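Local atomic coordinates of alkylhydroperoxidase AhpD core: uncharacterized peroxidase-related protein (Ralstonia eutropha, PDB entry 2PRR), a protein that probably acts as a peroxidase-like oxidoreductase of the AhpD and carboxymuconolactone decarboxylase family, its substrate not being established. Residues C87-V92 against R182-F187. Residues are numbered along the deposited sequence; the frame is centred on the assembly and turned at random.
Sequences CLYCVV and RPNDEF
Tyr89 and Pro183 bring the two backbones closest, their CA atoms 4.6 Å apart, where the first turn of helix 88-102 meets the extended run 182-184; one helical turn on, Val92 faces Phe187 with a CA separation of 6.4 Å, at the start of the short helix 185-189. The Pro183 ring lies against the first turn of the helix, over Leu88, Tyr89 CA and Val92. Its CB meets Val92 CG1 at 3.7 Å, the two side chains crossing nearly at right angles, while its CG lies 4.1 Å from Leu88 CG. With chi1 at 177°, the Tyr89 ring points away from its own backbone N and runs beside residues 182-184: Tyr89 CD2 rests 3.6 Å from Pro183 CA, and the carbonyl O of Arg182 comes to the ring edge, near its plane. Beyond Pro183, Phe187 sets its CB against Val92 CG1, and Phe187 CE2 comes within 4.0 Å of Tyr89 OH, which has a weak hydrogen bond with Val41 N. Phe37 packs edge-to-face with the Phe187 ring, and Asn40 donates from ND2 to Arg182 O and from its backbone N to Asn184 OD1. Arg182 turns away from the helix and forms a salt bridge with Asp119 of the second subunit. At the N-cap, Cys87 SG accepts a fairly straight capping hydrogen bond from Cys90 N (3.4 Å, N-H...S angle 161°). A Cys-X-X-Cys pair starting a helix is the motif of AhpD-type peroxidases, so the C-terminal segment packs, through Leu88, Tyr89 and Val92, on the flank of what is probably the redox-site helix.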
loop_
_atom_site.group_PDB
_atom_site.type_symbol
_atom_site.label_atom_id
_atom_site.label_comp_id
_atom_site.label_asym_id
_atom_site.label_seq_id
_atom_site.Cartn_x
_atom_site.Cartn_y
_atom_site.Cartn_z
ATOM N N CYS D 87 9.540 2.986 15.066
ATOM C CA CYS D 87 9.782 3.774 16.246
ATOM C C CYS D 87 11.185 3.488 16.736
ATOM O O CYS D 87 11.473 2.414 17.299
ATOM C CB CYS D 87 8.787 3.465 17.350
ATOM S SG CYS D 87 9.099 4.424 18.875
ATOM N N LEU D 88 12.048 4.477 16.557
ATOM C CA LEU D 88 13.422 4.370 16.955
ATOM C C LEU D 88 13.596 4.182 18.476
ATOM O O LEU D 88 14.298 3.267 18.889
ATOM C CB LEU D 88 14.166 5.581 16.408
ATOM C CG LEU D 88 15.628 5.836 16.766
ATOM C CD1 LEU D 88 16.535 4.603 16.597
ATOM C CD2 LEU D 88 16.097 7.004 15.893
ATOM N N TYR D 89 12.965 5.016 19.308
ATOM C CA TYR D 89 13.125 4.858 20.795
ATOM C C TYR D 89 12.731 3.457 21.243
ATOM O O TYR D 89 13.504 2.765 21.892
ATOM C CB TYR D 89 12.341 5.909 21.644
ATOM C CG TYR D 89 12.480 5.661 23.184
ATOM C CD1 TYR D 89 11.656 4.760 23.855
ATOM C CD2 TYR D 89 13.448 6.304 23.921
ATOM C CE1 TYR D 89 11.811 4.491 25.260
ATOM C CE2 TYR D 89 13.599 6.053 25.349
ATOM C CZ TYR D 89 12.772 5.143 25.974
ATOM O OH TYR D 89 12.903 4.896 27.343
ATOM N N CYS D 90 11.531 3.032 20.870
ATOM C CA CYS D 90 10.989 1.757 21.330
ATOM C C CYS D 90 11.697 0.507 20.860
ATOM O O CYS D 90 11.885 -0.441 21.628
ATOM C CB CYS D 90 9.501 1.670 20.978
ATOM S SG CYS D 90 8.542 2.885 21.885
ATOM N N VAL D 91 12.022 0.473 19.579
ATOM C CA VAL D 91 12.748 -0.644 19.031
ATOM C C VAL D 91 14.073 -0.842 19.781
ATOM O O VAL D 91 14.434 -1.960 20.144
ATOM C CB VAL D 91 13.065 -0.375 17.549
ATOM C CG1 VAL D 91 14.145 -1.263 17.072
ATOM C CG2 VAL D 91 11.835 -0.544 16.682
ATOM N N VAL D 92 14.796 0.261 19.960
ATOM C CA VAL D 92 16.097 0.253 20.587
ATOM C C VAL D 92 16.018 -0.035 22.098
ATOM O O VAL D 92 16.749 -0.860 22.597
ATOM C CB VAL D 92 16.866 1.578 20.288
ATOM C CG1 VAL D 92 18.153 1.676 21.108
ATOM C CG2 VAL D 92 17.183 1.675 18.758
ATOM N N ARG D 182 14.401 10.254 22.095
ATOM C CA ARG D 182 15.710 9.677 21.799
ATOM C C ARG D 182 16.125 8.552 22.744
ATOM O O ARG D 182 16.194 8.752 23.973
ATOM C CB ARG D 182 16.785 10.770 21.826
ATOM C CG ARG D 182 18.141 10.306 21.305
ATOM C CD ARG D 182 19.298 11.264 21.626
ATOM N NE ARG D 182 20.582 10.637 21.280
ATOM C CZ ARG D 182 21.141 10.662 20.067
ATOM N NH1 ARG D 182 20.603 11.328 19.059
ATOM N NH2 ARG D 182 22.282 10.027 19.867
ATOM N N PRO D 183 16.434 7.376 22.166
ATOM C CA PRO D 183 16.881 6.269 22.990
ATOM C C PRO D 183 18.243 6.552 23.633
ATOM O O PRO D 183 19.138 7.127 23.002
ATOM C CB PRO D 183 16.955 5.089 22.023
ATOM C CG PRO D 183 16.886 5.686 20.614
ATOM C CD PRO D 183 16.367 7.046 20.718
ATOM N N ASN D 184 18.375 6.151 24.891
ATOM C CA ASN D 184 19.603 6.341 25.632
ATOM C C ASN D 184 20.720 5.489 25.045
ATOM O O ASN D 184 20.468 4.444 24.456
ATOM C CB ASN D 184 19.418 5.977 27.116
ATOM C CG ASN D 184 18.236 6.653 27.741
ATOM O OD1 ASN D 184 17.073 6.331 27.435
ATOM N ND2 ASN D 184 18.505 7.563 28.656
ATOM N N ASP D 185 21.954 5.953 25.216
ATOM C CA ASP D 185 23.133 5.279 24.684
ATOM C C ASP D 185 23.299 3.885 25.243
ATOM O O ASP D 185 23.763 2.987 24.560
ATOM C CB ASP D 185 24.409 6.084 25.016
ATOM C CG ASP D 185 24.555 7.370 24.197
ATOM O OD1 ASP D 185 23.676 7.700 23.366
ATOM O OD2 ASP D 185 25.580 8.056 24.406
ATOM N N GLU D 186 22.918 3.718 26.495
ATOM C CA GLU D 186 23.089 2.464 27.194
ATOM C C GLU D 186 22.279 1.327 26.585
ATOM O O GLU D 186 22.711 0.175 26.628
ATOM C CB GLU D 186 22.700 2.597 28.666
ATOM C CG GLU D 186 23.550 3.555 29.497
ATOM C CD GLU D 186 23.186 5.012 29.309
ATOM O OE1 GLU D 186 22.445 5.358 28.353
ATOM O OE2 GLU D 186 23.657 5.817 30.121
ATOM N N PHE D 187 21.108 1.631 26.041
ATOM C CA PHE D 187 20.275 0.588 25.439
ATOM C C PHE D 187 20.910 -0.107 24.235
ATOM O O PHE D 187 20.730 -1.316 24.073
ATOM C CB PHE D 187 18.910 1.140 25.000
ATOM C CG PHE D 187 18.007 1.531 26.137
ATOM C CD1 PHE D 187 17.705 0.621 27.150
ATOM C CD2 PHE D 187 17.380 2.768 26.143
ATOM C CE1 PHE D 187 16.858 0.957 28.169
ATOM C CE2 PHE D 187 16.529 3.114 27.168
ATOM C CZ PHE D 187 16.274 2.203 28.197
#